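Local structure of eukaryotic translation initiation factor 2D (Homo sapiens, 5W2F) at residues V33-I36 with V37-A41; R56-P59 with I60-D63; L178-L182 with L183-Q187. The protein delivers tRNA to the P-site of the eukaryotic ribosome without needing GTP, as a translation initiation factor, the chain here being its C-terminal part. All blocks are in the same frame, centred on the assembly; numbering follows the deposited sequence.

How the interactions relate
All three interactions are local contacts within one continuous piece of chain, two along helices and one at a helix start. Interactions 1 and 2 belong to the SWIB/MDM2 region and touch through Y40 and D58, although their centres are 13 Å apart. Interaction 3, in the SUI1 region, lies on the opposite side of the chain's centre, about 24 Å from interaction 1 by nearest atoms. All are partly buried: V33, V37, Y40, L57, L61, C62, L181 and L182 are buried, while T35, N39, P59, E184 and E185 are exposed. Their chemistry follows position: regular mid-helix bonding in interaction 1, an aspartate at a helix start in interaction 2, and wider turns with a tryptophan met by two glutamates in interaction 3.

Interaction 1: V33-I36 with V37-A41; sequences VRTI and VINYA
Y40 N donates to I36 O at 2.8 Å, the shortest of four backbone hydrogen bonds that tie V33-I36 to V37-A41. The other three follow the same four-residue spacing: V37 N to V33 O, I38 N to R34 O and N39 N to T35 O, the last at 2.9 Å. T35 O also has the N39 amide close by, since a chi1 of -72° sets CG of N39 beside its own backbone N and brings that carbon to 3.2 Å from T35 O. The angle is too poor for ND2 of N39 to bond that oxygen. Instead the amide lies alongside the threonine, the two side chains pointing the same way, with ND2 of N39 3.6 Å from CG2 of T35. The hydroxyl of T35 is taken up by a hydrogen bond with S31 O, one turn earlier.

This is the middle of helix 30-43 in the SWIB/MDM2 region, an amphipathic helix whose T35 and N39 are exposed while V33, V37 and Y40 are buried. On the buried side V33 and V37 run side by side, CG1 of V33 meeting CG2 of V37 at 4.1 Å. The same CG2 of V37 rests 3.3 Å from V33 O, beside the backbone bond. V33 and V37 face L87 and L83 of helix 79-89, and I36 packs on F17 of helix 14-17. I38 leans back along the helix, its CG1 coming to 3.3 Å from R34 O. Y40 turns elsewhere: with CG anti to the backbone N (chi1 -178°) only its CB stays near I36 O, at 3.4 Å, while the ring passes to L16, I60 and L61 and its hydroxyl hydrogen-bonds D58.

Interaction 2: R56-P59 with I60-D63; sequences RLDP and ILCD
L57 meets two residues of the following helical turn. Its CB lies 3.8 Å from SG of C62, and its CG reaches CB of L61 at 3.9 Å, the two leucine side chains crossing at about a right angle. These apolar groups are buried, with L57 also packing on L77 of strand 76-78.

D58 comes next and bonds through both side chain and backbone. A chi1 of 68° holds its carboxylate between the backbone N and the carbonyl carbon, and from there OD1 of D58 accepts from L61 N at 3.0 Å. The bond is fairly straight, 162° at the hydrogen, but the donor lies above the carboxylate plane, 36° out of it. The same OD1 of D58 also lies 3.3 Å from CB of L61. OD2 of D58 has other partners: it hydrogen-bonds Y40 OH of helix 30-43 and takes a weak bond from a water that itself accepts from I60 N. The carbonyl O of D58 takes C62 N at 2.9 Å.

P59 has no N-H to satisfy, which suits the first turn of a helix, and its O accepts from D63 N at 2.9 Å. D58, just before this proline, is the N-cap, its side chain accepting from the N-H of L61 three residues on, at the start of helix 59-65.

Interaction 3: L178-L182 with L183-Q187; sequences LGWLL and LEEYQ
W180 is bordered by two glutamates that meet its indole in different ways. E185 bends back at chi2 (-58°) and lays its CG 3.1 Å above the ring plane, offset toward the rim and only 3.2 Å from CZ2 of W180. Its carboxylate is turned 31° from the ring, with OE2 of E185 3.3 Å from NE1 of W180. E184 extends instead, crossing the indole at about a right angle; its OE1 lies at the edge, near the ring plane, 3.7 Å from CD1 of W180, and its carboxylate stands 83° to the ring. R149 makes a cation-pi contact with the indole. L181 and Y186 lie side by side, pointing the same way, CD1 of the leucine 3.5 Å from CE2 of the tyrosine.

The backbone under these side chains is widened: W180 O accepts from both E184 N and E185 N, and L181 O from Y186 N at 2.9 Å, in pi-type turns near the C-terminal end of the helix. Beyond them Q187 takes a positive phi and leaves the helical path.

Helix 175-185 of the SUI1 region faces helix 139-150 through L181 and Y186, which both pack on I145, while L182 settles on I113 and I115 of strand 113-121 and, with L183, on I193 of strand 193-194.

Interaction 1: V33-I36 with V37-A41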
loop_
_atom_site.group_PDB
_atom_site.type_symbol
_atom_site.label_atom_id
_atom_site.label_comp_id
_atom_site.label_asym_id
_atom_site.label_seq_id
_atom_site.Cartn_x
_atom_site.Cartn_y
_atom_site.Cartn_z
ATOM N N VAL A 33 4.297 -14.904 4.648
ATOM C CA VAL A 33 5.746 -14.651 4.661
ATOM C C VAL A 33 6.385 -15.289 5.889
ATOM O O VAL A 33 7.439 -15.949 5.795
ATOM C CB VAL A 33 6.078 -13.136 4.620
ATOM C CG1 VAL A 33 7.587 -12.925 4.729
ATOM C CG2 VAL A 33 5.525 -12.499 3.349
ATOM N N ARG A 34 5.733 -15.119 7.039
ATOM C CA ARG A 34 6.238 -15.662 8.286
ATOM C C ARG A 34 6.370 -17.181 8.222
ATOM O O ARG A 34 7.421 -17.740 8.559
ATOM C CB ARG A 34 5.384 -15.188 9.469
ATOM C CG ARG A 34 5.562 -13.697 9.765
ATOM C CD ARG A 34 4.595 -13.195 10.844
ATOM N NE ARG A 34 4.639 -11.735 11.007
ATOM C CZ ARG A 34 5.590 -11.055 11.656
ATOM N NH1 ARG A 34 5.521 -9.724 11.726
ATOM N NH2 ARG A 34 6.612 -11.683 12.245
ATOM N N THR A 35 5.325 -17.845 7.761
ATOM C CA THR A 35 5.362 -19.289 7.603
ATOM C C THR A 35 6.481 -19.728 6.666
ATOM O O THR A 35 7.224 -20.685 6.950
ATOM C CB THR A 35 4.001 -19.793 7.091
ATOM O OG1 THR A 35 3.015 -19.498 8.083
ATOM C CG2 THR A 35 4.018 -21.267 6.799
ATOM N N ILE A 36 6.600 -19.033 5.546
ATOM C CA ILE A 36 7.603 -19.394 4.546
ATOM C C ILE A 36 9.021 -19.269 5.090
ATOM O O ILE A 36 9.875 -20.148 4.882
ATOM C CB ILE A 36 7.430 -18.548 3.275
ATOM C CG1 ILE A 36 6.169 -18.992 2.548
ATOM C CG2 ILE A 36 8.637 -18.636 2.351
ATOM C CD1 ILE A 36 5.641 -17.963 1.573
ATOM N N VAL A 37 9.282 -18.165 5.771
ATOM C CA VAL A 37 10.616 -17.926 6.284
ATOM C C VAL A 37 10.962 -18.898 7.410
ATOM O O VAL A 37 12.099 -19.405 7.476
ATOM C CB VAL A 37 10.795 -16.452 6.692
ATOM C CG1 VAL A 37 12.111 -16.223 7.409
ATOM C CG2 VAL A 37 10.709 -15.558 5.461
ATOM N N ILE A 38 10.004 -19.161 8.296
ATOM C CA ILE A 38 10.218 -20.140 9.359
ATOM C C ILE A 38 10.528 -21.497 8.740
ATOM O O ILE A 38 11.471 -22.172 9.164
ATOM C CB ILE A 38 9.046 -20.173 10.350
ATOM C CG1 ILE A 38 9.043 -18.871 11.176
ATOM C CG2 ILE A 38 9.146 -21.369 11.285
ATOM C CD1 ILE A 38 7.773 -18.624 11.959
ATOM N N ASN A 39 9.743 -21.893 7.740
ATOM C CA ASN A 39 9.972 -23.176 7.079
ATOM C C ASN A 39 11.317 -23.237 6.367
ATOM O O ASN A 39 11.990 -24.280 6.396
ATOM C CB ASN A 39 8.858 -23.500 6.099
ATOM C CG ASN A 39 7.566 -23.868 6.787
ATOM O OD1 ASN A 39 7.548 -24.210 7.963
ATOM N ND2 ASN A 39 6.469 -23.793 6.051
ATOM N N TYR A 40 11.730 -22.122 5.765
ATOM C CA TYR A 40 13.026 -22.069 5.101
ATOM C C TYR A 40 14.140 -22.351 6.121
ATOM O O TYR A 40 15.045 -23.174 5.881
ATOM C CB TYR A 40 13.227 -20.717 4.388
ATOM C CG TYR A 40 14.541 -20.640 3.659
ATOM C CD1 TYR A 40 15.719 -20.244 4.312
ATOM C CD2 TYR A 40 14.615 -20.954 2.310
ATOM C CE1 TYR A 40 16.933 -20.204 3.639
ATOM C CE2 TYR A 40 15.815 -20.910 1.629
ATOM C CZ TYR A 40 16.972 -20.545 2.293
ATOM O OH TYR A 40 18.147 -20.530 1.590
ATOM N N ALA A 41 14.073 -21.690 7.270
ATOM C CA ALA A 41 15.099 -21.885 8.285
ATOM C C ALA A 41 15.139 -23.321 8.791
ATOM O O ALA A 41 16.219 -23.899 8.962
ATOM C CB ALA A 41 14.888 -20.922 9.437
#

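Interaction 2: R56-P59 with I60-D63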
loop_
_atom_site.group_PDB
_atom_site.type_symbol
_atom_site.label_atom_id
_atom_site.label_comp_id
_atom_site.label_asym_id
_atom_site.label_seq_id
_atom_site.Cartn_x
_atom_site.Cartn_y
_atom_site.Cartn_z
ATOM N N ARG A 56 20.960 -18.896 12.021
ATOM C CA ARG A 56 22.208 -18.634 11.321
ATOM C C ARG A 56 21.863 -18.414 9.850
ATOM O O ARG A 56 21.382 -19.311 9.182
ATOM C CB ARG A 56 23.174 -19.805 11.459
ATOM C CG ARG A 56 23.560 -20.144 12.891
ATOM C CD ARG A 56 24.375 -21.442 12.972
ATOM N NE ARG A 56 23.519 -22.643 13.022
ATOM C CZ ARG A 56 23.233 -23.476 12.008
ATOM N NH1 ARG A 56 23.753 -23.320 10.777
ATOM N NH2 ARG A 56 22.421 -24.521 12.247
ATOM N N LEU A 57 22.156 -17.237 9.334
ATOM C CA LEU A 57 21.809 -16.918 7.974
ATOM C C LEU A 57 22.748 -17.642 6.994
ATOM O O LEU A 57 23.964 -17.620 7.135
ATOM C CB LEU A 57 21.818 -15.418 7.730
ATOM C CG LEU A 57 20.614 -14.588 8.226
ATOM C CD1 LEU A 57 20.301 -14.676 9.691
ATOM C CD2 LEU A 57 20.836 -13.149 7.796
ATOM N N ASP A 58 22.150 -18.281 5.996
ATOM C CA ASP A 58 22.885 -18.931 4.924
ATOM C C ASP A 58 23.178 -17.897 3.834
ATOM O O ASP A 58 22.770 -16.723 3.955
ATOM C CB ASP A 58 22.099 -20.153 4.422
ATOM C CG ASP A 58 20.807 -19.801 3.698
ATOM O OD1 ASP A 58 20.313 -18.667 3.815
ATOM O OD2 ASP A 58 20.273 -20.704 3.026
ATOM N N PRO A 59 23.912 -18.294 2.789
ATOM C CA PRO A 59 24.246 -17.279 1.798
ATOM C C PRO A 59 23.051 -16.622 1.128
ATOM O O PRO A 59 23.085 -15.417 0.876
ATOM C CB PRO A 59 25.103 -18.055 0.800
ATOM C CG PRO A 59 25.803 -19.071 1.650
ATOM C CD PRO A 59 24.763 -19.499 2.641
ATOM N N ILE A 60 21.998 -17.392 0.871
ATOM C CA ILE A 60 20.776 -16.835 0.290
ATOM C C ILE A 60 20.181 -15.747 1.181
ATOM O O ILE A 60 19.867 -14.653 0.704
ATOM C CB ILE A 60 19.760 -17.962 -0.017
ATOM C CG1 ILE A 60 20.221 -18.707 -1.270
ATOM C CG2 ILE A 60 18.339 -17.418 -0.188
ATOM C CD1 ILE A 60 19.533 -20.025 -1.506
ATOM N N LEU A 61 20.040 -16.040 2.470
ATOM C CA LEU A 61 19.497 -15.042 3.385
ATOM C C LEU A 61 20.425 -13.823 3.520
ATOM O O LEU A 61 19.962 -12.689 3.557
ATOM C CB LEU A 61 19.182 -15.660 4.744
ATOM C CG LEU A 61 17.905 -16.493 4.775
ATOM C CD1 LEU A 61 17.821 -17.281 6.070
ATOM C CD2 LEU A 61 16.662 -15.617 4.544
ATOM N N CYS A 62 21.726 -14.054 3.601
ATOM C CA CYS A 62 22.675 -12.938 3.702
ATOM C C CYS A 62 22.550 -12.006 2.511
ATOM O O CYS A 62 22.548 -10.783 2.661
ATOM C CB CYS A 62 24.115 -13.460 3.808
ATOM S SG CYS A 62 24.507 -14.186 5.404
ATOM N N ASP A 63 22.413 -12.611 1.338
ATOM C CA ASP A 63 22.372 -11.885 0.083
ATOM C C ASP A 63 21.134 -11.003 -0.002
ATOM O O ASP A 63 21.204 -9.871 -0.453
ATOM C CB ASP A 63 22.407 -12.887 -1.074
ATOM C CG ASP A 63 22.341 -12.228 -2.433
ATOM O OD1 ASP A 63 23.120 -11.287 -2.685
ATOM O OD2 ASP A 63 21.510 -12.672 -3.255
HETATM O O HOH W 1 22.208 -20.381 0.798
#

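Interaction 3: L178-L182 with L183-Q187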
loop_
_atom_site.group_PDB
_atom_site.type_symbol
_atom_site.label_atom_id
_atom_site.label_comp_id
_atom_site.label_asym_id
_atom_site.label_seq_id
_atom_site.Cartn_x
_atom_site.Cartn_y
_atom_site.Cartn_z
ATOM N N LEU A 178 -17.838 14.109 -1.017
ATOM C CA LEU A 178 -16.777 13.097 -1.054
ATOM C C LEU A 178 -16.890 12.130 0.116
ATOM O O LEU A 178 -16.564 10.956 -0.028
ATOM C CB LEU A 178 -15.375 13.710 -1.064
ATOM C CG LEU A 178 -14.823 14.132 -2.409
ATOM C CD1 LEU A 178 -14.654 12.920 -3.320
ATOM C CD2 LEU A 178 -15.672 15.207 -3.068
ATOM N N GLY A 179 -17.300 12.620 1.281
ATOM C CA GLY A 179 -17.564 11.714 2.391
ATOM C C GLY A 179 -18.591 10.665 2.018
ATOM O O GLY A 179 -18.372 9.464 2.221
ATOM N N TRP A 180 -19.695 11.100 1.414
ATOM C CA TRP A 180 -20.693 10.150 0.939
ATOM C C TRP A 180 -20.086 9.152 -0.050
ATOM O O TRP A 180 -20.224 7.937 0.094
ATOM C CB TRP A 180 -21.868 10.894 0.304
ATOM C CG TRP A 180 -22.702 10.022 -0.568
ATOM C CD1 TRP A 180 -23.604 9.089 -0.160
ATOM C CD2 TRP A 180 -22.644 9.928 -2.005
ATOM N NE1 TRP A 180 -24.138 8.441 -1.247
ATOM C CE2 TRP A 180 -23.573 8.943 -2.391
ATOM C CE3 TRP A 180 -21.926 10.606 -2.994
ATOM C CZ2 TRP A 180 -23.793 8.607 -3.728
ATOM C CZ3 TRP A 180 -22.126 10.249 -4.332
ATOM C CH2 TRP A 180 -23.059 9.265 -4.679
ATOM N N LEU A 181 -19.442 9.677 -1.072
ATOM C CA LEU A 181 -18.970 8.837 -2.159
ATOM C C LEU A 181 -17.958 7.819 -1.664
ATOM O O LEU A 181 -18.062 6.622 -1.965
ATOM C CB LEU A 181 -18.366 9.693 -3.280
ATOM C CG LEU A 181 -17.900 8.922 -4.532
ATOM C CD1 LEU A 181 -19.063 8.165 -5.161
ATOM C CD2 LEU A 181 -17.235 9.816 -5.571
ATOM N N LEU A 182 -16.971 8.283 -0.909
ATOM C CA LEU A 182 -15.868 7.430 -0.512
ATOM C C LEU A 182 -16.213 6.504 0.648
ATOM O O LEU A 182 -15.828 5.341 0.624
ATOM C CB LEU A 182 -14.637 8.270 -0.172
ATOM C CG LEU A 182 -14.125 9.139 -1.302
ATOM C CD1 LEU A 182 -12.946 9.992 -0.836
ATOM C CD2 LEU A 182 -13.744 8.359 -2.560
ATOM N N LEU A 183 -16.901 7.015 1.667
ATOM C CA LEU A 183 -17.206 6.207 2.853
ATOM C C LEU A 183 -18.448 5.366 2.686
ATOM O O LEU A 183 -18.498 4.254 3.171
ATOM C CB LEU A 183 -17.402 7.091 4.090
ATOM C CG LEU A 183 -16.217 7.978 4.478
ATOM C CD1 LEU A 183 -16.596 8.836 5.675
ATOM C CD2 LEU A 183 -15.006 7.140 4.831
ATOM N N GLU A 184 -19.475 5.908 2.044
ATOM C CA GLU A 184 -20.751 5.203 1.954
ATOM C C GLU A 184 -20.821 4.382 0.675
ATOM O O GLU A 184 -21.026 3.167 0.727
ATOM C CB GLU A 184 -21.918 6.172 2.074
ATOM C CG GLU A 184 -22.017 6.882 3.408
ATOM C CD GLU A 184 -23.220 7.834 3.466
ATOM O OE1 GLU A 184 -24.336 7.443 3.043
ATOM O OE2 GLU A 184 -23.049 8.991 3.918
ATOM N N GLU A 185 -20.600 5.012 -0.470
ATOM C CA GLU A 185 -20.712 4.282 -1.732
ATOM C C GLU A 185 -19.582 3.292 -1.972
ATOM O O GLU A 185 -19.848 2.148 -2.339
ATOM C CB GLU A 185 -20.799 5.248 -2.889
ATOM C CG GLU A 185 -22.080 6.020 -2.877
ATOM C CD GLU A 185 -23.299 5.101 -2.931
ATOM O OE1 GLU A 185 -23.374 4.259 -3.846
ATOM O OE2 GLU A 185 -24.151 5.191 -2.025
ATOM N N TYR A 186 -18.339 3.702 -1.724
ATOM C CA TYR A 186 -17.201 2.803 -1.943
ATOM C C TYR A 186 -16.698 2.110 -0.683
ATOM O O TYR A 186 -15.809 1.277 -0.782
ATOM C CB TYR A 186 -16.069 3.528 -2.689
ATOM C CG TYR A 186 -16.476 3.930 -4.081
ATOM C CD1 TYR A 186 -16.876 2.964 -5.004
ATOM C CD2 TYR A 186 -16.451 5.253 -4.497
ATOM C CE1 TYR A 186 -17.270 3.320 -6.293
ATOM C CE2 TYR A 186 -16.826 5.605 -5.780
ATOM C CZ TYR A 186 -17.254 4.644 -6.668
ATOM O OH TYR A 186 -17.635 5.015 -7.944
ATOM N N GLN A 187 -17.258 2.445 0.488
ATOM C CA GLN A 187 -16.948 1.745 1.757
ATOM C C GLN A 187 -15.458 1.734 2.087
ATOM O O GLN A 187 -14.926 0.784 2.671
ATOM C CB GLN A 187 -17.516 0.314 1.746
ATOM C CG GLN A 187 -19.035 0.264 1.726
ATOM C CD GLN A 187 -19.652 0.668 3.050
ATOM O OE1 GLN A 187 -19.269 0.166 4.100
ATOM N NE2 GLN A 187 -20.613 1.587 3.002
#